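Local structure of putative ABC transporter (Thermobispora bispora, 4PE6) at residues Q321-A324 with I325-G328; E69-A72 with Q73-L77. The protein probably serves as the extracytoplasmic solute-binding protein of an ABC transporter, with carbohydrate-type ligands likely, and holds a trihydroxybutanoic acid in this crystal. All blocks are in the same frame, centred on the assembly; numbering follows the deposited sequence.

In the fold
Both contacts are short helical segments of about two turns in the type I periplasmic binding protein fold, and they lie on separate helices against the same mixed sheet. Contact 2 comes first along the chain, in helix 67-78, which follows strand 55-60 and leads into strand 84-88. Contact 1 comes near the end, in helix 315-327, packed on strand 283-290. Their centres are 33 Å apart and their nearest atoms about 22 Å. Each turns a flank of apolar side chains and hydrogen-bonded glutamine amides to the body of the protein. The side chain of Q70 in contact 2 is about 11 Å from the bound acid, but both contacts are packing of peripheral helices and neither supplies a residue of the ligand pocket.

Contact 1: Q321-A324 with I325-G328; sequences QVEA and IKTG
I325 and Q321 meet on the last turns of helix 315-327, an amphipathic helix near the C-terminus of this periplasmic binding protein. Backbone bonds from I325 N to Q321 O and from K326 N to V322 O (2.9 Å) keep the alpha-helical i to i+4 pattern.

The van der Waals contacts of the side chains follow the same spacing. Q321 bends at chi2 (77°), which brings NE2 to 3.9 Å from I325 CG1, while its OE1 is hydrogen-bonded to V332 N. A branched hydrocarbon suits I325, whose side chain also reaches M284 and F286 of strand 283-290; an alanine here would probably open a gap against that strand and leave the Q321 amide less firmly packed. V322 and K326 run side by side, CG1 lying 3.9 Å from NZ, and the ammonium donates a hydrogen bond to D279 O.

E323 OE2 and K326 NZ, opposite charges 4.5 Å apart, may attract each other weakly but form no salt bridge. G328 leaves the helix with positive phi (67°), which glycine tolerates easily. Threonine suits the place before it: OG1, between backbone N and carbonyl carbon (chi1 65°), turns onto E323 O at 2.7 Å, while T327 N reaches that oxygen from the opposite face of the carbonyl plane.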
loop_
_atom_site.group_PDB
_atom_site.type_symbol
_atom_site.label_atom_id
_atom_site.label_comp_id
_atom_site.label_asym_id
_atom_site.label_seq_id
_atom_site.Cartn_x
_atom_site.Cartn_y
_atom_site.Cartn_z
ATOM N N GLN A 321 -6.766 14.344 11.391
ATOM C CA GLN A 321 -5.416 13.780 11.276
ATOM C C GLN A 321 -4.404 14.847 10.900
ATOM O O GLN A 321 -3.293 14.846 11.425
ATOM C CB GLN A 321 -5.360 12.621 10.263
ATOM C CG GLN A 321 -3.950 12.102 9.966
ATOM C CD GLN A 321 -3.362 11.219 11.061
ATOM O OE1 GLN A 321 -4.084 10.681 11.900
ATOM N NE2 GLN A 321 -2.038 11.048 11.038
ATOM N N VAL A 322 -4.791 15.754 10.004
ATOM C CA VAL A 322 -3.926 16.880 9.644
ATOM C C VAL A 322 -3.649 17.736 10.886
ATOM O O VAL A 322 -2.519 18.146 11.116
ATOM C CB VAL A 322 -4.525 17.729 8.507
ATOM C CG1 VAL A 322 -3.681 18.961 8.248
ATOM C CG2 VAL A 322 -4.633 16.907 7.218
ATOM N N GLU A 323 -4.676 17.978 11.694
ATOM C CA GLU A 323 -4.494 18.768 12.908
ATOM C C GLU A 323 -3.565 18.089 13.894
ATOM O O GLU A 323 -2.747 18.756 14.523
ATOM C CB GLU A 323 -5.837 19.103 13.556
ATOM C CG GLU A 323 -6.443 20.372 12.987
ATOM C CD GLU A 323 -5.624 21.610 13.343
ATOM O OE1 GLU A 323 -5.325 21.809 14.542
ATOM O OE2 GLU A 323 -5.278 22.381 12.423
ATOM N N ALA A 324 -3.689 16.771 14.028
ATOM C CA ALA A 324 -2.766 15.992 14.845
ATOM C C ALA A 324 -1.334 16.065 14.319
ATOM O O ALA A 324 -0.394 16.120 15.101
ATOM C CB ALA A 324 -3.220 14.541 14.946
ATOM N N ILE A 325 -1.164 16.062 13.003
ATOM C CA ILE A 325 0.165 16.170 12.408
ATOM C C ILE A 325 0.759 17.553 12.678
ATOM O O ILE A 325 1.897 17.656 13.087
ATOM C CB ILE A 325 0.137 15.885 10.885
ATOM C CG1 ILE A 325 -0.153 14.402 10.631
ATOM C CG2 ILE A 325 1.460 16.267 10.227
ATOM C CD1 ILE A 325 -0.412 14.055 9.169
ATOM N N LYS A 326 -0.015 18.609 12.436
ATOM C CA LYS A 326 0.470 19.980 12.609
ATOM C C LYS A 326 0.837 20.251 14.051
ATOM O O LYS A 326 1.863 20.867 14.332
ATOM C CB LYS A 326 -0.595 21.000 12.197
ATOM C CG LYS A 326 -0.761 21.175 10.699
ATOM C CD LYS A 326 -1.872 22.168 10.407
ATOM C CE LYS A 326 -1.867 22.604 8.957
ATOM N NZ LYS A 326 -3.244 22.870 8.455
ATOM N N THR A 327 -0.019 19.804 14.963
ATOM C CA THR A 327 0.177 20.048 16.386
ATOM C C THR A 327 1.047 18.983 17.042
ATOM O O THR A 327 1.346 19.083 18.220
ATOM C CB THR A 327 -1.169 20.110 17.143
ATOM O OG1 THR A 327 -1.816 18.831 17.099
ATOM C CG2 THR A 327 -2.091 21.198 16.554
ATOM N N GLY A 328 1.439 17.956 16.295
ATOM C CA GLY A 328 2.215 16.862 16.864
ATOM C C GLY A 328 1.443 16.030 17.879
ATOM O O GLY A 328 2.042 15.313 18.673
#

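Contact 2: E69-A72 with Q73-L77; sequences EQVA and QIKSL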
loop_
_atom_site.group_PDB
_atom_site.type_symbol
_atom_site.label_atom_id
_atom_site.label_comp_id
_atom_site.label_asym_id
_atom_site.label_seq_id
_atom_site.Cartn_x
_atom_site.Cartn_y
_atom_site.Cartn_z
ATOM N N GLU A 69 5.409 5.187 -19.229
ATOM C CA GLU A 69 4.035 5.340 -19.719
ATOM C C GLU A 69 3.204 6.207 -18.765
ATOM O O GLU A 69 2.370 6.975 -19.212
ATOM C CB GLU A 69 3.353 3.995 -20.002
ATOM C CG GLU A 69 1.954 4.109 -20.653
ATOM C CD GLU A 69 1.883 5.010 -21.892
ATOM O OE1 GLU A 69 2.772 4.936 -22.788
ATOM O OE2 GLU A 69 0.906 5.785 -21.992
ATOM N N GLN A 70 3.450 6.115 -17.465
ATOM C CA GLN A 70 2.746 6.982 -16.510
ATOM C C GLN A 70 3.006 8.464 -16.818
ATOM O O GLN A 70 2.101 9.299 -16.773
ATOM C CB GLN A 70 3.164 6.690 -15.068
ATOM C CG GLN A 70 2.393 7.508 -14.046
ATOM C CD GLN A 70 2.621 7.120 -12.605
ATOM O OE1 GLN A 70 3.665 6.585 -12.253
ATOM N NE2 GLN A 70 1.636 7.428 -11.741
ATOM N N VAL A 71 4.250 8.785 -17.154
ATOM C CA VAL A 71 4.593 10.166 -17.479
ATOM C C VAL A 71 3.784 10.618 -18.692
ATOM O O VAL A 71 3.203 11.701 -18.682
ATOM C CB VAL A 71 6.107 10.330 -17.729
ATOM C CG1 VAL A 71 6.401 11.708 -18.299
ATOM C CG2 VAL A 71 6.875 10.100 -16.428
ATOM N N ALA A 72 3.731 9.784 -19.727
ATOM C CA ALA A 72 2.895 10.076 -20.898
ATOM C C ALA A 72 1.432 10.246 -20.506
ATOM O O ALA A 72 0.772 11.170 -20.956
ATOM C CB ALA A 72 3.019 8.979 -21.956
ATOM N N GLN A 73 0.927 9.355 -19.665
ATOM C CA GLN A 73 -0.462 9.456 -19.238
ATOM C C GLN A 73 -0.761 10.755 -18.483
ATOM O O GLN A 73 -1.831 11.348 -18.647
ATOM C CB GLN A 73 -0.840 8.248 -18.403
ATOM C CG GLN A 73 -0.935 6.965 -19.203
ATOM C CD GLN A 73 -1.156 5.751 -18.313
ATOM O OE1 GLN A 73 -0.757 5.733 -17.138
ATOM N NE2 GLN A 73 -1.800 4.731 -18.865
ATOM N N ILE A 74 0.170 11.193 -17.650
ATOM C CA ILE A 74 -0.034 12.430 -16.925
ATOM C C ILE A 74 -0.120 13.620 -17.898
ATOM O O ILE A 74 -0.991 14.469 -17.756
ATOM C CB ILE A 74 1.038 12.613 -15.831
ATOM C CG1 ILE A 74 0.841 11.543 -14.750
ATOM C CG2 ILE A 74 0.985 14.022 -15.258
ATOM C CD1 ILE A 74 1.873 11.542 -13.634
ATOM N N LYS A 75 0.727 13.647 -18.926
ATOM C CA LYS A 75 0.625 14.695 -19.936
ATOM C C LYS A 75 -0.735 14.677 -20.643
ATOM O O LYS A 75 -1.316 15.732 -20.878
ATOM C CB LYS A 75 1.773 14.610 -20.929
ATOM C CG LYS A 75 3.119 14.834 -20.267
ATOM C CD LYS A 75 4.268 14.447 -21.170
ATOM C CE LYS A 75 5.597 14.763 -20.493
ATOM N NZ LYS A 75 6.717 14.296 -21.327
ATOM N N SER A 76 -1.272 13.498 -20.957
ATOM C CA SER A 76 -2.616 13.438 -21.558
ATOM C C SER A 76 -3.685 13.942 -20.574
ATOM O O SER A 76 -4.659 14.601 -20.977
ATOM C CB SER A 76 -2.950 12.037 -22.090
ATOM O OG SER A 76 -2.207 11.768 -23.277
ATOM N N LEU A 77 -3.497 13.661 -19.290
ATOM C CA LEU A 77 -4.405 14.186 -18.261
ATOM C C LEU A 77 -4.329 15.709 -18.184
ATOM O O LEU A 77 -5.357 16.380 -18.054
ATOM C CB LEU A 77 -4.117 13.582 -16.878
ATOM C CG LEU A 77 -4.728 12.191 -16.634
ATOM C CD1 LEU A 77 -4.124 11.559 -15.395
ATOM C CD2 LEU A 77 -6.234 12.288 -16.516
HETATM O O HOH W 1 0.511 11.721 -23.637
#
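E69 and Q73 meet one turn apart, their side chains crossing at about a right angle. The E69 chain bends at chi2 (51°) and swings forward over the next turn, bringing OE2 to 3.5 Å from Q73 CG. Carboxylate and amide planes stand 88° apart, and the carboxylate touches the methylene rather than the amide. Q73 CG lies anti to its carbonyl carbon (chi1 -70°), and the extended chain runs back beside the previous turn, with OE1 3.8 Å from Q70 CA and NE2 hydrogen-bonded to N60 O, at the end of strand 55-60. A long polar side chain suits this border, its methylenes packing while its tip bonds.

Q70 is also extended and dips into the protein. Its CG lies 4.1 Å from I74 CD1; beyond that its buried amide is satisfied by A90 N, S24 OG and N88 O. I74, branched and wholly apolar, fills the same buried flank against L85 and I87. This is the helix of a beta-alpha-beta unit in the periplasmic binding protein fold, joining parallel strands 55-60 and 84-88, and Q70 and I74 form part of its inner face.

On the flank toward helix 96-104, where K75 also touches V98 and Q101, V71 and K75 lie side by side and point the same way. The end of the lysine chain lies alongside the valine methyl, CE 3.8 Å from V71 CG1, while CG and CD pass over V71 O. Successive i to i+4 backbone bonds hold the turn, from Q73 N to E69 O (2.8 Å) through S76 N to A72 O (3.1 Å). A water gives a further hydrogen bond to A72 O (2.7 Å) and is hydrogen-bonded to S76 OG, also at 2.7 Å.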